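Anopheles Plasmodium-responsive Leucine-rich repeat protein 1B (Anopheles gambiae, PDB 4XGO) probably acts in the mosquito's response to Plasmodium and may interact with LRIM1, this part being its leucine-rich repeat domain. Local coordinates at residues A[121-132]-A[141-152]. Sequence-based numbering, arbitrary orientation. Where two conformers were deposited one is given.
Sequences LQNLQLSSNRLT and SLFHVNVSYNLL. With NAG (2-acetamido-2-deoxy-beta-D-glucopyranose), chain C; NAG (2-acetamido-2-deoxy-beta-D-glucopyranose), chain B; GOL (glycerol), chain I.
The carbonyl oxygen of L126 is gripped by two asparagine amides: N150 ND2 at 3.0 Å from the neighbouring turn and N129 ND2 at 3.0 Å from its own, reaching it from opposite faces of the carbonyl plane. This is the asparagine ladder of a leucine-rich repeat solenoid, whose adjacent turns carry the parallel strands 123-125 and 144-146. Asparagine suits the place because one flat amide both donates and accepts: N150 ND2 also binds V147 O, while N150 OD1 takes L131 N at 3.0 Å. With CG anti to the carbonyl carbon (chi1 -82°), the amide of N150 swings toward 121-132 to meet these buried backbone groups. N146 N to L124 O and L126 N to N146 O join the two strands as parallel neighbours. Leucines supply branched, apolar ends for the interior, where L142 CD2 packs 3.8 Å from L124 CB. On the opposite face of the strands, N146 carries the glycan, its ND2 covalently bound to C1 of the first sugar; N146-V147-S148 reads as the N-X-S sequon that N-glycosylation requires. N146 OD1 accepts S148 N at 3.0 Å, which closes an Asx turn, and also S148 OG at 2.9 Å.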
loop_
_atom_site.group_PDB
_atom_site.type_symbol
_atom_site.label_atom_id
_atom_site.label_comp_id
_atom_site.label_asym_id
_atom_site.label_seq_id
_atom_site.Cartn_x
_atom_site.Cartn_y
_atom_site.Cartn_z
ATOM N N LEU A 121 -29.029 0.898 -6.891
ATOM C CA LEU A 121 -27.670 0.966 -6.353
ATOM C C LEU A 121 -27.673 1.620 -4.969
ATOM O O LEU A 121 -28.021 2.795 -4.828
ATOM C CB LEU A 121 -26.748 1.727 -7.314
ATOM C CG LEU A 121 -25.267 1.892 -6.893
ATOM C CD1 LEU A 121 -24.582 0.552 -6.788
ATOM C CD2 LEU A 121 -24.509 2.789 -7.860
ATOM N N GLN A 122 -27.288 0.871 -3.937
ATOM C CA GLN A 122 -27.336 1.399 -2.581
ATOM C C GLN A 122 -25.976 1.642 -1.961
ATOM O O GLN A 122 -25.859 2.500 -1.101
ATOM C CB GLN A 122 -28.099 0.454 -1.653
ATOM C CG GLN A 122 -29.576 0.364 -1.936
ATOM C CD GLN A 122 -30.356 -0.184 -0.759
ATOM O OE1 GLN A 122 -29.859 -0.228 0.378
ATOM N NE2 GLN A 122 -31.567 -0.632 -1.027
ATOM N N ASN A 123 -24.975 0.867 -2.367
ATOM C CA ASN A 123 -23.659 0.910 -1.743
ATOM C C ASN A 123 -22.606 1.149 -2.815
ATOM O O ASN A 123 -22.454 0.346 -3.723
ATOM C CB ASN A 123 -23.401 -0.387 -0.976
ATOM C CG ASN A 123 -24.449 -0.642 0.100
ATOM O OD1 ASN A 123 -24.442 -0.012 1.161
ATOM N ND2 ASN A 123 -25.352 -1.574 -0.165
ATOM N N LEU A 124 -21.896 2.270 -2.689
ATOM C CA LEU A 124 -20.949 2.686 -3.694
ATOM C C LEU A 124 -19.624 3.047 -3.014
ATOM O O LEU A 124 -19.580 3.928 -2.132
ATOM C CB LEU A 124 -21.505 3.875 -4.464
ATOM C CG LEU A 124 -20.625 4.474 -5.551
ATOM C CD1 LEU A 124 -20.223 3.450 -6.599
ATOM C CD2 LEU A 124 -21.340 5.650 -6.196
ATOM N N GLN A 125 -18.572 2.355 -3.430
ATOM C CA GLN A 125 -17.243 2.518 -2.849
ATOM C C GLN A 125 -16.285 2.933 -3.947
ATOM O O GLN A 125 -16.025 2.151 -4.875
ATOM C CB GLN A 125 -16.778 1.199 -2.248
ATOM C CG GLN A 125 -17.673 0.674 -1.145
ATOM C CD GLN A 125 -17.660 1.566 0.058
ATOM O OE1 GLN A 125 -16.590 1.896 0.586
ATOM N NE2 GLN A 125 -18.852 1.979 0.511
ATOM N N LEU A 126 -15.797 4.172 -3.858
ATOM C CA LEU A 126 -14.903 4.761 -4.837
ATOM C C LEU A 126 -13.689 5.409 -4.177
ATOM O O LEU A 126 -13.027 6.270 -4.794
ATOM C CB LEU A 126 -15.655 5.816 -5.650
ATOM C CG LEU A 126 -16.757 5.275 -6.573
ATOM C CD1 LEU A 126 -17.567 6.392 -7.192
ATOM C CD2 LEU A 126 -16.162 4.382 -7.639
ATOM N N SER A 127 -13.376 4.992 -2.949
ATOM C CA SER A 127 -12.269 5.604 -2.235
ATOM C C SER A 127 -10.935 5.332 -2.942
ATOM O O SER A 127 -10.776 4.342 -3.631
ATOM C CB SER A 127 -12.218 5.109 -0.792
ATOM O OG SER A 127 -11.822 3.754 -0.758
ATOM N N SER A 128 -9.991 6.259 -2.774
ATOM C CA SER A 128 -8.612 6.063 -3.215
ATOM C C SER A 128 -8.511 5.893 -4.729
ATOM O O SER A 128 -7.899 4.957 -5.231
ATOM C CB SER A 128 -7.928 4.908 -2.471
ATOM O OG SER A 128 -7.875 5.147 -1.071
ATOM N N ASN A 129 -9.132 6.814 -5.439
ATOM C CA ASN A 129 -8.898 7.000 -6.859
ATOM C C ASN A 129 -8.289 8.401 -7.071
ATOM O O ASN A 129 -7.593 8.901 -6.182
ATOM C CB ASN A 129 -10.213 6.809 -7.593
ATOM C CG ASN A 129 -10.569 5.347 -7.753
ATOM O OD1 ASN A 129 -10.029 4.674 -8.617
ATOM N ND2 ASN A 129 -11.503 4.875 -6.965
ATOM N N ARG A 130 -8.531 9.013 -8.232
ATOM C CA ARG A 130 -8.110 10.400 -8.491
ATOM C C ARG A 130 -9.286 11.239 -8.961
ATOM O O ARG A 130 -9.147 12.070 -9.876
ATOM C CB ARG A 130 -7.036 10.448 -9.572
ATOM C CG ARG A 130 -5.804 9.608 -9.338
ATOM C CD ARG A 130 -4.899 9.659 -10.569
ATOM N NE ARG A 130 -5.465 8.973 -11.733
ATOM C CZ ARG A 130 -4.852 8.819 -12.907
ATOM N NH1 ARG A 130 -3.636 9.341 -13.097
ATOM N NH2 ARG A 130 -5.450 8.145 -13.904
ATOM N N LEU A 131 -10.452 11.010 -8.363
ATOM C CA LEU A 131 -11.697 11.552 -8.881
ATOM C C LEU A 131 -11.777 13.058 -8.723
ATOM O O LEU A 131 -11.608 13.568 -7.623
ATOM C CB LEU A 131 -12.892 10.914 -8.199
ATOM C CG LEU A 131 -13.133 9.462 -8.631
ATOM C CD1 LEU A 131 -14.175 8.864 -7.706
ATOM C CD2 LEU A 131 -13.589 9.413 -10.085
ATOM N N THR A 132 -12.055 13.749 -9.828
ATOM C CA THR A 132 -12.359 15.178 -9.775
ATOM C C THR A 132 -13.827 15.470 -10.052
ATOM O O THR A 132 -14.282 16.606 -9.892
ATOM C CB THR A 132 -11.523 15.931 -10.811
ATOM O OG1 THR A 132 -11.759 15.362 -12.103
ATOM C CG2 THR A 132 -10.043 15.845 -10.451
ATOM N N SER A 141 -30.979 6.273 -5.012
ATOM C CA SER A 141 -31.034 4.997 -4.326
ATOM C C SER A 141 -29.887 4.855 -3.327
ATOM O O SER A 141 -29.913 3.962 -2.485
ATOM C CB SER A 141 -31.008 3.839 -5.339
ATOM O OG SER A 141 -29.929 3.950 -6.251
ATOM N N LEU A 142 -28.879 5.721 -3.406
ATOM C CA LEU A 142 -27.687 5.535 -2.536
ATOM C C LEU A 142 -28.013 5.617 -1.052
ATOM O O LEU A 142 -28.768 6.476 -0.611
ATOM C CB LEU A 142 -26.573 6.533 -2.881
ATOM C CG LEU A 142 -25.877 6.305 -4.217
ATOM C CD1 LEU A 142 -24.949 7.466 -4.554
ATOM C CD2 LEU A 142 -25.104 4.989 -4.279
ATOM N N PHE A 143 -27.439 4.683 -0.294
ATOM C CA PHE A 143 -27.639 4.568 1.141
ATOM C C PHE A 143 -26.297 4.750 1.866
ATOM O O PHE A 143 -26.240 5.418 2.902
ATOM C CB PHE A 143 -28.246 3.196 1.449
ATOM C CG PHE A 143 -28.539 2.964 2.904
ATOM C CD1 PHE A 143 -29.538 3.677 3.548
ATOM C CD2 PHE A 143 -27.849 1.989 3.615
ATOM C CE1 PHE A 143 -29.799 3.469 4.891
ATOM C CE2 PHE A 143 -28.111 1.767 4.957
ATOM C CZ PHE A 143 -29.097 2.505 5.588
ATOM N N HIS A 144 -25.243 4.102 1.354
ATOM C CA HIS A 144 -23.898 4.174 1.956
ATOM C C HIS A 144 -22.925 4.499 0.840
ATOM O O HIS A 144 -22.883 3.780 -0.163
ATOM C CB HIS A 144 -23.482 2.834 2.562
ATOM C CG HIS A 144 -24.007 2.589 3.931
ATOM N ND1 HIS A 144 -23.513 1.584 4.731
ATOM C CD2 HIS A 144 -24.953 3.223 4.663
ATOM C CE1 HIS A 144 -24.150 1.596 5.888
ATOM N NE2 HIS A 144 -25.031 2.581 5.868
ATOM N N VAL A 145 -22.158 5.582 0.996
ATOM C CA VAL A 145 -21.264 6.030 -0.032
ATOM C C VAL A 145 -19.887 6.392 0.550
ATOM O O VAL A 145 -19.803 7.060 1.579
ATOM C CB VAL A 145 -21.827 7.277 -0.736
ATOM C CG1 VAL A 145 -20.827 7.769 -1.755
ATOM C CG2 VAL A 145 -23.166 6.956 -1.413
ATOM N N ASN A 146 -18.821 5.978 -0.126
ATOM C CA ASN A 146 -17.480 6.337 0.287
ATOM C C ASN A 146 -16.719 6.827 -0.920
ATOM O O ASN A 146 -16.465 6.051 -1.860
ATOM C CB ASN A 146 -16.802 5.128 0.942
ATOM C CG ASN A 146 -15.528 5.481 1.668
ATOM O OD1 ASN A 146 -14.877 6.509 1.391
ATOM N ND2 ASN A 146 -15.179 4.624 2.633
ATOM N N VAL A 147 -16.375 8.122 -0.909
ATOM C CA VAL A 147 -15.553 8.729 -1.929
ATOM C C VAL A 147 -14.292 9.366 -1.321
ATOM O O VAL A 147 -13.725 10.292 -1.897
ATOM C CB VAL A 147 -16.321 9.766 -2.799
ATOM C CG1 VAL A 147 -17.412 9.080 -3.614
ATOM C CG2 VAL A 147 -16.917 10.905 -1.958
ATOM N N SER A 148 -13.830 8.819 -0.196
ATOM C CA SER A 148 -12.664 9.362 0.488
ATOM C C SER A 148 -11.402 9.169 -0.347
ATOM O O SER A 148 -11.357 8.298 -1.187
ATOM C CB SER A 148 -12.480 8.734 1.874
ATOM O OG SER A 148 -12.157 7.345 1.809
ATOM N N TYR A 149 -10.399 10.016 -0.119
ATOM C CA TYR A 149 -9.114 9.945 -0.808
ATOM C C TYR A 149 -9.270 10.092 -2.331
ATOM O O TYR A 149 -8.880 9.235 -3.111
ATOM C CB TYR A 149 -8.342 8.683 -0.422
ATOM C CG TYR A 149 -7.947 8.644 1.037
ATOM C CD1 TYR A 149 -6.743 9.203 1.462
ATOM C CD2 TYR A 149 -8.777 8.064 1.989
ATOM C CE1 TYR A 149 -6.370 9.162 2.800
ATOM C CE2 TYR A 149 -8.395 8.009 3.328
ATOM C CZ TYR A 149 -7.192 8.577 3.704
ATOM O OH TYR A 149 -6.785 8.541 5.030
ATOM N N ASN A 150 -9.821 11.227 -2.725
ATOM C CA ASN A 150 -9.945 11.605 -4.117
ATOM C C ASN A 150 -9.543 13.075 -4.261
ATOM O O ASN A 150 -8.865 13.631 -3.354
ATOM C CB ASN A 150 -11.354 11.269 -4.592
ATOM C CG ASN A 150 -11.482 9.814 -4.975
ATOM O OD1 ASN A 150 -10.840 9.367 -5.930
ATOM N ND2 ASN A 150 -12.293 9.078 -4.254
ATOM N N LEU A 151 -9.921 13.692 -5.375
ATOM C CA LEU A 151 -9.581 15.092 -5.667
ATOM C C LEU A 151 -10.812 15.936 -5.916
ATOM O O LEU A 151 -10.802 16.841 -6.782
ATOM C CB LEU A 151 -8.667 15.146 -6.885
ATOM C CG LEU A 151 -7.337 14.423 -6.693
ATOM C CD1 LEU A 151 -6.617 14.237 -8.010
ATOM C CD2 LEU A 151 -6.444 15.122 -5.689
ATOM N N LEU A 152 -11.872 15.658 -5.174
ATOM C CA LEU A 152 -13.154 16.324 -5.379
ATOM C C LEU A 152 -13.118 17.713 -4.744
ATOM O O LEU A 152 -12.552 17.883 -3.676
ATOM C CB LEU A 152 -14.300 15.515 -4.770
ATOM C CG LEU A 152 -14.563 14.133 -5.356
ATOM C CD1 LEU A 152 -15.571 13.360 -4.512
ATOM C CD2 LEU A 152 -15.016 14.242 -6.806
HETATM C C1 NAG C . -13.985 4.797 3.431
HETATM C C2 NAG C . -14.149 4.175 4.817
HETATM C C3 NAG C . -12.832 4.269 5.594
HETATM C C4 NAG C . -11.689 3.649 4.805
HETATM C C5 NAG C . -11.702 4.193 3.373
HETATM C C6 NAG C . -10.678 3.434 2.525
HETATM C C7 NAG C . -16.006 4.371 6.380
HETATM C C8 NAG C . -16.918 5.262 7.161
HETATM N N2 NAG C . -15.105 4.925 5.582
HETATM O O3 NAG C . -12.953 3.680 6.878
HETATM O O4 NAG C . -10.434 4.062 5.359
HETATM O O5 NAG C . -12.980 4.070 2.767
HETATM O O6 NAG C . -9.623 4.355 2.328
HETATM O O7 NAG C . -16.114 3.157 6.489
HETATM C C1 NAG B . -9.727 3.017 6.037
HETATM C C2 NAG B . -8.259 3.405 6.132
HETATM C C3 NAG B . -7.477 2.305 6.847
HETATM C C4 NAG B . -8.195 1.743 8.081
HETATM C C5 NAG B . -9.716 1.648 7.936
HETATM C C6 NAG B . -10.390 1.479 9.293
HETATM C C7 NAG B . -7.010 4.621 4.381
HETATM C C8 NAG B . -6.563 4.647 2.946
HETATM N N2 NAG B . -7.740 3.577 4.781
HETATM O O3 NAG B . -6.215 2.819 7.225
HETATM O O4 NAG B . -7.677 0.455 8.360
HETATM O O5 NAG B . -10.229 2.820 7.341
HETATM O O6 NAG B . -11.734 1.095 9.107
HETATM O O7 NAG B . -6.690 5.547 5.112
HETATM C C1 GOL I . -18.733 1.924 3.848
HETATM O O1 GOL I . -18.881 3.352 3.862
HETATM C C2 GOL I . -17.263 1.550 3.990
HETATM O O2 GOL I . -16.460 2.184 2.983
HETATM C C3 GOL I . -17.113 0.036 3.919
HETATM O O3 GOL I . -16.064 -0.371 4.806
#